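Local coordinates for NADP-dependent alcohol dehydrogenase (Entamoeba histolytica, PDB 2OUI), which catalyses the NADP-dependent, reversible oxidation of alcohols to the corresponding carbonyl compounds, as a tetrameric member of the zinc-type medium-chain dehydrogenase family, at residues C171-G176 against V253-P258. The protein carries 1 engineered substitution. Numbering follows the deposited sequence. Where two conformers were deposited one is given.
With EDO (1,2-ethanediol), chain J.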
ATOM      1  N   CYS A 171       0.016   7.179  20.061  1.00 22.89           N
ATOM      2  CA  CYS A 171      -0.581   8.241  20.886  1.00 22.79           C
ATOM      3  C   CYS A 171      -1.837   8.759  20.192  1.00 21.92           C
ATOM      4  O   CYS A 171      -1.795   9.066  19.009  1.00 22.67           O
ATOM      5  CB  CYS A 171       0.389   9.402  21.074  1.00 24.29           C
ATOM      6  SG  CYS A 171      -0.285  10.714  22.126  1.00 25.53           S
ATOM      7  N   VAL A 172      -2.944   8.827  20.928  1.00 22.75           N
ATOM      8  CA  VAL A 172      -4.156   9.510  20.449  1.00 21.34           C
ATOM      9  C   VAL A 172      -4.262  10.843  21.183  1.00 22.72           C
ATOM     10  O   VAL A 172      -4.316  10.865  22.422  1.00 22.35           O
ATOM     11  CB  VAL A 172      -5.422   8.673  20.763  1.00 21.99           C
ATOM     12  CG1 VAL A 172      -6.666   9.443  20.323  1.00 23.83           C
ATOM     13  CG2 VAL A 172      -5.342   7.316  20.067  1.00 20.38           C
ATOM     14  N   ILE A 173      -4.243  11.948  20.436  1.00 21.77           N
ATOM     15  CA  ILE A 173      -4.348  13.276  21.060  1.00 21.67           C
ATOM     16  C   ILE A 173      -5.777  13.777  20.888  1.00 23.15           C
ATOM     17  O   ILE A 173      -6.220  14.045  19.767  1.00 23.04           O
ATOM     18  CB  ILE A 173      -3.356  14.297  20.452  1.00 22.60           C
ATOM     19  CG1 ILE A 173      -1.935  13.748  20.506  1.00 25.61           C
ATOM     20  CG2 ILE A 173      -3.447  15.628  21.197  1.00 22.25           C
ATOM     21  CD1 ILE A 173      -0.912  14.552  19.702  1.00 21.42           C
ATOM     22  N   GLY A 174      -6.495  13.856  22.004  1.00 24.18           N
ATOM     23  CA  GLY A 174      -7.851  14.360  22.024  1.00 25.84           C
ATOM     24  C   GLY A 174      -8.745  13.174  22.222  1.00 25.28           C
ATOM     25  O   GLY A 174      -8.793  12.278  21.381  1.00 27.92           O
ATOM     26  N   ILE A 175      -9.436  13.146  23.352  1.00 25.82           N
ATOM     27  CA  ILE A 175     -10.237  12.003  23.766  0.50 26.15           C
ATOM     28  C   ILE A 175     -11.726  12.353  23.967  1.00 27.33           C
ATOM     29  O   ILE A 175     -12.313  11.933  24.943  1.00 27.42           O
ATOM     30  CB  ILE A 175      -9.642  11.368  25.062  0.50 26.51           C
ATOM     31  CG1 ILE A 175      -8.155  11.046  24.880  0.50 28.09           C
ATOM     32  CG2 ILE A 175     -10.358  10.092  25.443  0.50 28.45           C
ATOM     33  CD1 ILE A 175      -7.878  10.024  23.785  0.50 26.60           C
ATOM     34  N   GLY A 176     -12.311  13.138  23.067  1.00 25.71           N
ATOM     35  CA  GLY A 176     -13.763  13.246  23.043  1.00 25.22           C
ATOM     36  C   GLY A 176     -14.282  11.928  22.480  1.00 24.70           C
ATOM     37  O   GLY A 176     -13.536  10.965  22.340  1.00 24.13           O
ATOM     38  N   VAL A 253       4.265  15.945  15.770  1.00 22.81           N
ATOM     39  CA  VAL A 253       5.532  15.812  15.068  1.00 22.14           C
ATOM     40  C   VAL A 253       6.668  15.681  16.087  1.00 24.00           C
ATOM     41  O   VAL A 253       7.633  14.959  15.842  1.00 23.76           O
ATOM     42  CB  VAL A 253       5.797  17.041  14.158  1.00 23.06           C
ATOM     43  CG1 VAL A 253       7.265  17.083  13.654  1.00 22.27           C
ATOM     44  CG2 VAL A 253       4.776  17.095  13.014  1.00 21.26           C
ATOM     45  N   LYS A 254       6.557  16.374  17.224  1.00 22.98           N
ATOM     46  CA  LYS A 254       7.653  16.349  18.210  1.00 24.07           C
ATOM     47  C   LYS A 254       7.706  15.037  19.006  1.00 23.70           C
ATOM     48  O   LYS A 254       8.764  14.662  19.522  1.00 26.19           O
ATOM     49  CB  LYS A 254       7.588  17.548  19.154  1.00 23.65           C
ATOM     50  CG  LYS A 254       7.819  18.913  18.455  1.00 24.91           C
ATOM     51  CD  LYS A 254       7.537  20.077  19.397  1.00 29.76           C
ATOM     52  CE  LYS A 254       7.691  21.393  18.656  1.00 34.32           C
ATOM     53  NZ  LYS A 254       7.535  22.586  19.559  1.00 37.62           N
ATOM     54  N   MET A 255       6.578  14.338  19.108  1.00 21.59           N
ATOM     55  CA  MET A 255       6.558  13.102  19.902  1.00 21.95           C
ATOM     56  C   MET A 255       6.730  11.829  19.074  1.00 22.47           C
ATOM     57  O   MET A 255       6.883  10.745  19.658  1.00 24.67           O
ATOM     58  CB  MET A 255       5.248  12.983  20.685  1.00 22.86           C
ATOM     59  CG  MET A 255       4.093  12.715  19.775  1.00 20.66           C
ATOM     60  SD  MET A 255       2.580  12.423  20.740  1.00 26.06           S
ATOM     61  CE  MET A 255       2.293  14.053  21.473  1.00 21.26           C
ATOM     62  N   ILE A 256       6.726  11.960  17.745  1.00 20.47           N
ATOM     63  CA  ILE A 256       6.701  10.805  16.849  1.00 19.59           C
ATOM     64  C   ILE A 256       8.081  10.477  16.284  1.00 19.77           C
ATOM     65  O   ILE A 256       8.900  11.380  16.031  1.00 21.21           O
ATOM     66  CB  ILE A 256       5.658  10.988  15.714  1.00 21.58           C
ATOM     67  CG1 ILE A 256       5.177   9.625  15.172  1.00 22.81           C
ATOM     68  CG2 ILE A 256       6.173  11.916  14.607  1.00 20.25           C
ATOM     69  CD1 ILE A 256       4.034   9.753  14.154  1.00 20.97           C
ATOM     70  N   LYS A 257       8.356   9.187  16.112  1.00 19.35           N
ATOM     71  CA  LYS A 257       9.627   8.756  15.501  1.00 21.43           C
ATOM     72  C   LYS A 257       9.676   9.179  14.029  1.00 21.65           C
ATOM     73  O   LYS A 257       8.612   9.358  13.412  1.00 21.83           O
ATOM     74  CB  LYS A 257       9.673   7.220  15.519  1.00 19.95           C
ATOM     75  CG  LYS A 257       9.822   6.616  16.897  1.00 24.06           C
ATOM     76  CD  LYS A 257       9.732   5.083  16.807  1.00 26.63           C
ATOM     77  CE  LYS A 257      10.013   4.430  18.153  1.00 27.00           C
ATOM     78  NZ  LYS A 257       9.875   2.945  17.987  1.00 35.67           N
ATOM     79  N   PRO A 258      10.884   9.227  13.422  1.00 21.99           N
ATOM     80  CA  PRO A 258      10.942   9.388  11.971  1.00 22.64           C
ATOM     81  C   PRO A 258      10.456   8.115  11.287  1.00 22.31           C
ATOM     82  O   PRO A 258      10.533   7.031  11.881  1.00 23.30           O
ATOM     83  CB  PRO A 258      12.442   9.554  11.700  1.00 22.26           C
ATOM     84  CG  PRO A 258      13.109   8.785  12.825  1.00 23.25           C
ATOM     85  CD  PRO A 258      12.240   9.117  14.014  1.00 24.12           C
TER
HETATM   86  C1  EDO J2003     -11.038  15.290  26.929  1.00 35.36           C
HETATM   87  O1  EDO J2003      -9.956  15.994  27.548  1.00 32.83           O
HETATM   88  C2  EDO J2003     -10.916  15.440  25.419  1.00 31.45           C
HETATM   89  O2  EDO J2003      -9.525  15.525  25.057  1.00 30.72           O
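The nearest CA atoms of strand 170-173 and the end of helix 248-255, those of Cys171 and Met255, are 8.7 Å apart, and the two segments touch through side chains. Met255 spans this gap. Met255 SD lies 3.6 Å from Cys171 SG and 3.7 Å from Cys171 CB, a van der Waals contact between thioether and thiol sulfurs. The Met255 side chain then bends at chi3 (67°), bringing Met255 CE tip to tip with Ile173 CD1 at 3.7 Å. Cys171 and Ile173, two residues apart, both point their side chains to this face of the strand, whereas Val172 points away and packs on helix 177-188. The setting is the Rossmann-type coenzyme domain: strand 170-173 is a central strand of the parallel sheet, bonded to strands 194-197 and 236-241, and helix 248-255 covers one face. Ile223 and Ile227 of helix 223-230 also touch Met255, placing the thioether in a buried apolar layer between sheet and helices. Beyond the strand, Gly174 and Gly176 fit the glycine-rich turn of such folds, probably used for NADP; here a 1,2-ethanediol takes a nearly straight hydrogen bond from Ile175 N to its O2 (2.9 Å, 175°). Past the helix, Lys257 forms salt bridges with Asp237 and with Glu93 of a second subunit, while Pro258 O accepts a hydrogen bond from Arg97 of that subunit.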